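Local coordinates for protein Rubredoxin\:oxygen oxidoreductase (Desulfovibrio gigas, PDB 1E5D) that catalyses the four-electron reduction of dioxygen to two water molecules, using a diiron centre in a lactamase-like domain and FMN in a flavodoxin-like domain, at residues A[258-263]-A[288-293]. Sequence-based numbering, arbitrary orientation.
With FMN (flavin mononucleotide), chain C.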
loop_
_atom_site.group_PDB
_atom_site.type_symbol
_atom_site.label_atom_id
_atom_site.label_comp_id
_atom_site.label_asym_id
_atom_site.label_seq_id
_atom_site.Cartn_x
_atom_site.Cartn_y
_atom_site.Cartn_z
ATOM N N PHE A 258 7.926 -11.431 5.176
ATOM C CA PHE A 258 7.667 -10.017 4.877
ATOM C C PHE A 258 6.876 -9.447 6.048
ATOM O O PHE A 258 6.048 -10.093 6.672
ATOM C CB PHE A 258 6.994 -9.833 3.539
ATOM C CG PHE A 258 5.526 -10.103 3.352
ATOM C CD1 PHE A 258 4.583 -9.133 3.648
ATOM C CD2 PHE A 258 5.063 -11.309 2.867
ATOM C CE1 PHE A 258 3.230 -9.333 3.464
ATOM C CE2 PHE A 258 3.707 -11.525 2.682
ATOM C CZ PHE A 258 2.776 -10.540 2.979
ATOM N N TYR A 259 7.195 -8.199 6.348
ATOM C CA TYR A 259 6.704 -7.523 7.527
ATOM C C TYR A 259 6.692 -6.025 7.249
ATOM O O TYR A 259 7.307 -5.562 6.290
ATOM C CB TYR A 259 7.613 -7.830 8.740
ATOM C CG TYR A 259 8.863 -6.965 8.671
ATOM C CD1 TYR A 259 9.857 -7.262 7.743
ATOM C CD2 TYR A 259 9.060 -5.866 9.505
ATOM C CE1 TYR A 259 11.008 -6.494 7.653
ATOM C CE2 TYR A 259 10.198 -5.089 9.414
ATOM C CZ TYR A 259 11.174 -5.408 8.483
ATOM O OH TYR A 259 12.301 -4.623 8.417
ATOM N N ASP A 260 6.048 -5.304 8.147
ATOM C CA ASP A 260 6.227 -3.873 8.313
ATOM C C ASP A 260 6.264 -3.609 9.815
ATOM O O ASP A 260 5.954 -4.491 10.620
ATOM C CB ASP A 260 5.150 -3.068 7.611
ATOM C CG ASP A 260 5.590 -1.642 7.337
ATOM O OD1 ASP A 260 6.706 -1.273 7.764
ATOM O OD2 ASP A 260 4.825 -0.890 6.712
ATOM N N SER A 261 6.673 -2.412 10.204
ATOM C CA SER A 261 6.885 -2.147 11.629
ATOM C C SER A 261 6.963 -0.653 11.878
ATOM O O SER A 261 7.354 0.101 10.982
ATOM C CB SER A 261 8.168 -2.841 12.067
ATOM O OG SER A 261 8.418 -2.619 13.444
ATOM N N MET A 262 6.594 -0.199 13.072
ATOM C CA MET A 262 6.754 1.233 13.339
ATOM C C MET A 262 7.963 1.463 14.236
ATOM O O MET A 262 8.769 2.338 13.933
ATOM C CB MET A 262 5.498 1.849 13.964
ATOM C CG MET A 262 4.241 1.522 13.174
ATOM S SD MET A 262 2.717 1.867 14.064
ATOM C CE MET A 262 2.511 0.331 14.975
ATOM N N TRP A 263 8.074 0.689 15.305
ATOM C CA TRP A 263 9.120 0.892 16.308
ATOM C C TRP A 263 10.100 -0.270 16.379
ATOM O O TRP A 263 10.816 -0.474 17.354
ATOM C CB TRP A 263 8.486 1.172 17.688
ATOM C CG TRP A 263 7.901 2.561 17.673
ATOM C CD1 TRP A 263 6.583 2.912 17.584
ATOM C CD2 TRP A 263 8.651 3.779 17.741
ATOM N NE1 TRP A 263 6.473 4.289 17.597
ATOM C CE2 TRP A 263 7.724 4.842 17.692
ATOM C CE3 TRP A 263 10.014 4.072 17.839
ATOM C CZ2 TRP A 263 8.116 6.179 17.739
ATOM C CZ3 TRP A 263 10.398 5.398 17.886
ATOM C CH2 TRP A 263 9.456 6.435 17.836
ATOM N N TRP A 288 11.079 -6.109 3.766
ATOM C CA TRP A 288 10.363 -4.993 4.354
ATOM C C TRP A 288 9.377 -4.374 3.375
ATOM O O TRP A 288 9.765 -3.937 2.292
ATOM C CB TRP A 288 11.390 -3.951 4.797
ATOM C CG TRP A 288 10.852 -2.810 5.592
ATOM C CD1 TRP A 288 9.732 -2.827 6.363
ATOM C CD2 TRP A 288 11.395 -1.492 5.707
ATOM N NE1 TRP A 288 9.544 -1.599 6.948
ATOM C CE2 TRP A 288 10.551 -0.763 6.565
ATOM C CE3 TRP A 288 12.514 -0.844 5.175
ATOM C CZ2 TRP A 288 10.777 0.575 6.906
ATOM C CZ3 TRP A 288 12.740 0.479 5.512
ATOM C CH2 TRP A 288 11.879 1.181 6.370
ATOM N N CYS A 289 8.096 -4.315 3.714
ATOM C CA CYS A 289 7.111 -3.737 2.809
ATOM C C CYS A 289 7.377 -2.278 2.478
ATOM O O CYS A 289 6.900 -1.755 1.474
ATOM C CB CYS A 289 5.696 -3.826 3.406
ATOM S SG CYS A 289 5.072 -5.512 3.477
ATOM N N LYS A 290 8.129 -1.566 3.312
ATOM C CA LYS A 290 8.364 -0.161 2.965
ATOM C C LYS A 290 9.453 -0.043 1.904
ATOM O O LYS A 290 9.557 1.015 1.286
ATOM C CB LYS A 290 8.743 0.641 4.202
ATOM C CG LYS A 290 7.765 1.715 4.620
ATOM C CD LYS A 290 6.842 1.264 5.728
ATOM C CE LYS A 290 6.601 2.384 6.731
ATOM N NZ LYS A 290 6.583 1.834 8.119
ATOM N N ALA A 291 10.231 -1.093 1.686
ATOM C CA ALA A 291 11.326 -1.143 0.735
ATOM C C ALA A 291 11.061 -2.054 -0.453
ATOM O O ALA A 291 11.799 -2.071 -1.436
ATOM C CB ALA A 291 12.593 -1.638 1.441
ATOM N N CYS A 292 10.017 -2.876 -0.407
ATOM C CA CYS A 292 9.823 -3.847 -1.482
ATOM C C CYS A 292 8.428 -3.752 -2.071
ATOM O O CYS A 292 7.428 -3.806 -1.366
ATOM C CB CYS A 292 10.034 -5.281 -0.992
ATOM S SG CYS A 292 11.679 -5.625 -0.326
ATOM N N HIS A 293 8.366 -3.620 -3.388
ATOM C CA HIS A 293 7.039 -3.556 -3.998
ATOM C C HIS A 293 6.283 -4.843 -3.701
ATOM O O HIS A 293 6.917 -5.889 -3.493
ATOM C CB HIS A 293 7.174 -3.337 -5.505
ATOM C CG HIS A 293 5.914 -2.822 -6.126
ATOM N ND1 HIS A 293 5.079 -3.621 -6.872
ATOM C CD2 HIS A 293 5.345 -1.599 -6.109
ATOM C CE1 HIS A 293 4.049 -2.909 -7.294
ATOM N NE2 HIS A 293 4.186 -1.674 -6.840
HETATM N N1 FMN C . -1.354 -1.912 19.930
HETATM C C2 FMN C . -2.502 -2.540 20.143
HETATM O O2 FMN C . -2.610 -3.440 20.932
HETATM N N3 FMN C . -3.683 -2.193 19.436
HETATM C C4 FMN C . -3.778 -0.969 18.799
HETATM O O4 FMN C . -4.801 -0.732 18.184
HETATM C C4A FMN C . -2.530 -0.246 18.602
HETATM N N5 FMN C . -2.452 0.750 17.690
HETATM C C5A FMN C . -1.359 1.576 17.792
HETATM C C6 FMN C . -1.312 2.707 16.937
HETATM C C7 FMN C . -0.157 3.438 16.787
HETATM C C7M FMN C . -0.049 4.436 15.665
HETATM C C8 FMN C . 1.049 3.027 17.479
HETATM C C8M FMN C . 2.254 3.940 17.503
HETATM C C9 FMN C . 0.951 2.040 18.472
HETATM C C9A FMN C . -0.166 1.202 18.470
HETATM N N10 FMN C . -0.201 -0.053 19.154
HETATM C C10 FMN C . -1.340 -0.725 19.288
HETATM C "C1'" FMN C . 1.012 -0.438 19.914
HETATM C "C2'" FMN C . 2.044 -1.137 18.992
HETATM O "O2'" FMN C . 1.484 -2.323 18.442
HETATM C "C3'" FMN C . 3.221 -1.476 19.892
HETATM O "O3'" FMN C . 3.953 -0.264 20.061
HETATM C "C4'" FMN C . 4.134 -2.519 19.240
HETATM O "O4'" FMN C . 5.251 -2.792 20.101
HETATM C "C5'" FMN C . 4.589 -1.950 17.914
HETATM O "O5'" FMN C . 5.550 -2.982 17.221
HETATM P P FMN C . 6.617 -2.523 16.234
HETATM O O1P FMN C . 6.967 -3.752 15.392
HETATM O O2P FMN C . 6.225 -1.395 15.515
HETATM O O3P FMN C . 7.811 -2.120 16.969
#
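At the C-terminal ends of the strands of the parallel sheet in the flavodoxin-like domain, Tyr259 on strand 254-259 pairs with Trp288, which ends the outermost strand 283-288. The pairing closes with Cys289 N donating to Tyr259 O (3.0 Å, N-H...O 174°). On one face of the sheet the Tyr259 and Trp288 rings lie nearly parallel, planes 19° apart, but slid past each other: Tyr259 CZ sits 3.6 Å from Trp288 CD1, and the hydroxyl lies over the indole face. Cys289 SG makes a sulfur-aromatic contact with Phe258, oblique to the ring and closest to CD1 at 3.7 Å, while the Phe258 ring also packs on helix 320-331.

Past the strand end, Asp260 gathers the polar contacts. With CG anti to the backbone N, its carboxylate comes beside the indole N-H and the lysine, and OD1 accepts three donors. Trp288 NE1 (3.0 Å) and Ser261 N (2.7 Å) approach Asp260 OD1 from opposite faces of the carboxylate, each well out of its plane. Lys290 NZ meets Asp260 OD1 on the syn side, 23° out of the plane, in a salt bridge of 3.1 Å. The main polar partner of Lys290 NZ is Gly25 O of the second subunit, so the lysine joins this buried carboxylate to the dimer interface. As in flavodoxins, the loop following the first strand of the domain receives the FMN phosphate: Ser261 OG bonds O1P at 2.7 Å, and the backbone N atoms of Met262 and Trp263 both reach O2P, the latter at 2.8 Å.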